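Side-chain contact in RNA-dependent RNA Polymerase (PDB 6TZ0), which transcribes and replicates the segmented double-stranded RNA genome of a cytoplasmic polyhedrosis virus as an RNA-directed RNA polymerase: residues A[39-42]-A[43-47]. Numbering follows the deposited sequence.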
ATOM      1  N   ALA A  39     -23.281 -37.258   9.595  1.00 53.80           N
ATOM      2  CA  ALA A  39     -23.023 -37.106  11.020  1.00 53.80           C
ATOM      3  C   ALA A  39     -22.960 -35.643  11.431  1.00 53.80           C
ATOM      4  O   ALA A  39     -23.303 -35.314  12.567  1.00 53.80           O
ATOM      5  CB  ALA A  39     -21.728 -37.816  11.405  1.00 53.80           C
ATOM      6  N   ARG A  40     -22.561 -34.750  10.524  1.00 51.90           N
ATOM      7  CA  ARG A  40     -22.548 -33.328  10.858  1.00 51.90           C
ATOM      8  C   ARG A  40     -23.958 -32.757  10.919  1.00 51.90           C
ATOM      9  O   ARG A  40     -24.263 -31.949  11.805  1.00 51.90           O
ATOM     10  CB  ARG A  40     -21.690 -32.556   9.861  1.00 51.90           C
ATOM     11  CG  ARG A  40     -20.219 -32.865   9.996  1.00 51.90           C
ATOM     12  CD  ARG A  40     -19.349 -31.848   9.290  1.00 51.90           C
ATOM     13  NE  ARG A  40     -19.478 -31.871   7.841  1.00 51.90           N
ATOM     14  CZ  ARG A  40     -18.755 -32.648   7.045  1.00 51.90           C
ATOM     15  NH1 ARG A  40     -17.863 -33.475   7.560  1.00 51.90           N
ATOM     16  NH2 ARG A  40     -18.926 -32.603   5.734  1.00 51.90           N
ATOM     17  N   HIS A  41     -24.834 -33.176  10.002  1.00 51.12           N
ATOM     18  CA  HIS A  41     -26.237 -32.791  10.096  1.00 51.12           C
ATOM     19  C   HIS A  41     -26.904 -33.415  11.314  1.00 51.12           C
ATOM     20  O   HIS A  41     -27.797 -32.802  11.906  1.00 51.12           O
ATOM     21  CB  HIS A  41     -26.986 -33.186   8.822  1.00 51.12           C
ATOM     22  CG  HIS A  41     -28.378 -32.640   8.747  1.00 51.12           C
ATOM     23  ND1 HIS A  41     -29.454 -33.262   9.340  1.00 51.12           N
ATOM     24  CD2 HIS A  41     -28.867 -31.530   8.150  1.00 51.12           C
ATOM     25  CE1 HIS A  41     -30.544 -32.552   9.121  1.00 51.12           C
ATOM     26  NE2 HIS A  41     -30.218 -31.498   8.396  1.00 51.12           N
ATOM     27  N   ASP A  42     -26.476 -34.616  11.709  1.00 53.10           N
ATOM     28  CA  ASP A  42     -27.023 -35.251  12.905  1.00 53.10           C
ATOM     29  C   ASP A  42     -26.557 -34.543  14.172  1.00 53.10           C
ATOM     30  O   ASP A  42     -27.330 -34.388  15.123  1.00 53.10           O
ATOM     31  CB  ASP A  42     -26.606 -36.720  12.931  1.00 53.10           C
ATOM     32  CG  ASP A  42     -27.416 -37.548  13.908  1.00 53.10           C
ATOM     33  OD1 ASP A  42     -28.368 -37.022  14.518  1.00 53.10           O
ATOM     34  OD2 ASP A  42     -27.087 -38.740  14.077  1.00 53.10           O
ATOM     35  N   PHE A  43     -25.297 -34.112  14.203  1.00 48.82           N
ATOM     36  CA  PHE A  43     -24.747 -33.447  15.377  1.00 48.82           C
ATOM     37  C   PHE A  43     -25.314 -32.047  15.539  1.00 48.82           C
ATOM     38  O   PHE A  43     -25.653 -31.634  16.653  1.00 48.82           O
ATOM     39  CB  PHE A  43     -23.225 -33.398  15.268  1.00 48.82           C
ATOM     40  CG  PHE A  43     -22.551 -32.733  16.427  1.00 48.82           C
ATOM     41  CD1 PHE A  43     -22.441 -33.382  17.642  1.00 48.82           C
ATOM     42  CD2 PHE A  43     -22.005 -31.465  16.296  1.00 48.82           C
ATOM     43  CE1 PHE A  43     -21.816 -32.780  18.709  1.00 48.82           C
ATOM     44  CE2 PHE A  43     -21.379 -30.856  17.364  1.00 48.82           C
ATOM     45  CZ  PHE A  43     -21.286 -31.513  18.570  1.00 48.82           C
ATOM     46  N   LEU A  44     -25.421 -31.299  14.444  1.00 47.79           N
ATOM     47  CA  LEU A  44     -25.905 -29.932  14.549  1.00 47.79           C
ATOM     48  C   LEU A  44     -27.412 -29.852  14.715  1.00 47.79           C
ATOM     49  O   LEU A  44     -27.910 -28.842  15.218  1.00 47.79           O
ATOM     50  CB  LEU A  44     -25.478 -29.124  13.321  1.00 47.79           C
ATOM     51  CG  LEU A  44     -23.980 -28.862  13.161  1.00 47.79           C
ATOM     52  CD1 LEU A  44     -23.695 -28.210  11.831  1.00 47.79           C
ATOM     53  CD2 LEU A  44     -23.469 -27.991  14.285  1.00 47.79           C
ATOM     54  N   PHE A  45     -28.150 -30.885  14.319  1.00 49.73           N
ATOM     55  CA  PHE A  45     -29.607 -30.838  14.290  1.00 49.73           C
ATOM     56  C   PHE A  45     -30.197 -32.096  14.900  1.00 49.73           C
ATOM     57  O   PHE A  45     -31.061 -32.752  14.316  1.00 49.73           O
ATOM     58  CB  PHE A  45     -30.120 -30.655  12.871  1.00 49.73           C
ATOM     59  CG  PHE A  45     -29.528 -29.479  12.172  1.00 49.73           C
ATOM     60  CD1 PHE A  45     -29.810 -28.195  12.591  1.00 49.73           C
ATOM     61  CD2 PHE A  45     -28.704 -29.659  11.075  1.00 49.73           C
ATOM     62  CE1 PHE A  45     -29.263 -27.112  11.949  1.00 49.73           C
ATOM     63  CE2 PHE A  45     -28.157 -28.578  10.424  1.00 49.73           C
ATOM     64  CZ  PHE A  45     -28.438 -27.304  10.860  1.00 49.73           C
ATOM     65  N   ASN A  46     -29.717 -32.460  16.082  1.00 56.97           N
ATOM     66  CA  ASN A  46     -30.281 -33.584  16.812  1.00 56.97           C
ATOM     67  C   ASN A  46     -31.685 -33.239  17.301  1.00 56.97           C
ATOM     68  O   ASN A  46     -32.041 -32.070  17.472  1.00 56.97           O
ATOM     69  CB  ASN A  46     -29.376 -33.950  17.988  1.00 56.97           C
ATOM     70  CG  ASN A  46     -29.704 -35.301  18.593  1.00 56.97           C
ATOM     71  OD1 ASN A  46     -30.588 -36.013  18.119  1.00 56.97           O
ATOM     72  ND2 ASN A  46     -28.995 -35.655  19.658  1.00 56.97           N
ATOM     73  N   ASN A  47     -32.495 -34.277  17.511  1.00 60.13           N
ATOM     74  CA  ASN A  47     -33.884 -34.067  17.900  1.00 60.13           C
ATOM     75  C   ASN A  47     -34.007 -33.825  19.402  1.00 60.13           C
ATOM     76  O   ASN A  47     -34.965 -33.194  19.860  1.00 60.13           O
ATOM     77  CB  ASN A  47     -34.715 -35.276  17.472  1.00 60.13           C
ATOM     78  CG  ASN A  47     -36.200 -34.988  17.428  1.00 60.13           C
ATOM     79  OD1 ASN A  47     -36.641 -33.864  17.655  1.00 60.13           O
ATOM     80  ND2 ASN A  47     -36.985 -36.017  17.137  1.00 60.13           N
TER
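His41 and Phe45 lie one turn apart at the C-terminal end of helix 37-44, and their rings meet just where the chain leaves the helix. They form an oblique aromatic pair, the planes inclined at 51°. Their centroids are 4.8 Å apart. The rim of the phenylalanine sits over one face of the imidazole, Phe45 CD2 lying 3.5 Å from His41 CD2. The torsions explain the meeting. His41 holds CG opposite its own backbone N (chi1 -171°), while Phe45 places CG beside N (chi1 -54°), swinging its ring back over the last turn. Phe45 CD2 also comes within 3.4 Å of His41 O, which sits at the edge of the phenylalanine ring, near its plane. That carbonyl takes a weak, bent bond from Phe45 N at 3.1 Å; Phe45 itself already has non-helical backbone angles. The two bonds just before it are ordinary helical i to i+4 bonds, Leu44 N to Arg40 O and Phe43 N to Ala39 O. Phe43 and Leu44 pack against helix 145-160, and Phe45 against helix 166-175. Arg40 reaches toward Arg37 and Arg147, which bind ATP in another structure of this polymerase, though none is bound here, and its NH1 is held by Leu33 O. Past the helix, Asn46 OD1 folds forward onto the next residue and accepts a weak bond from Asn47 N at 2.6 Å.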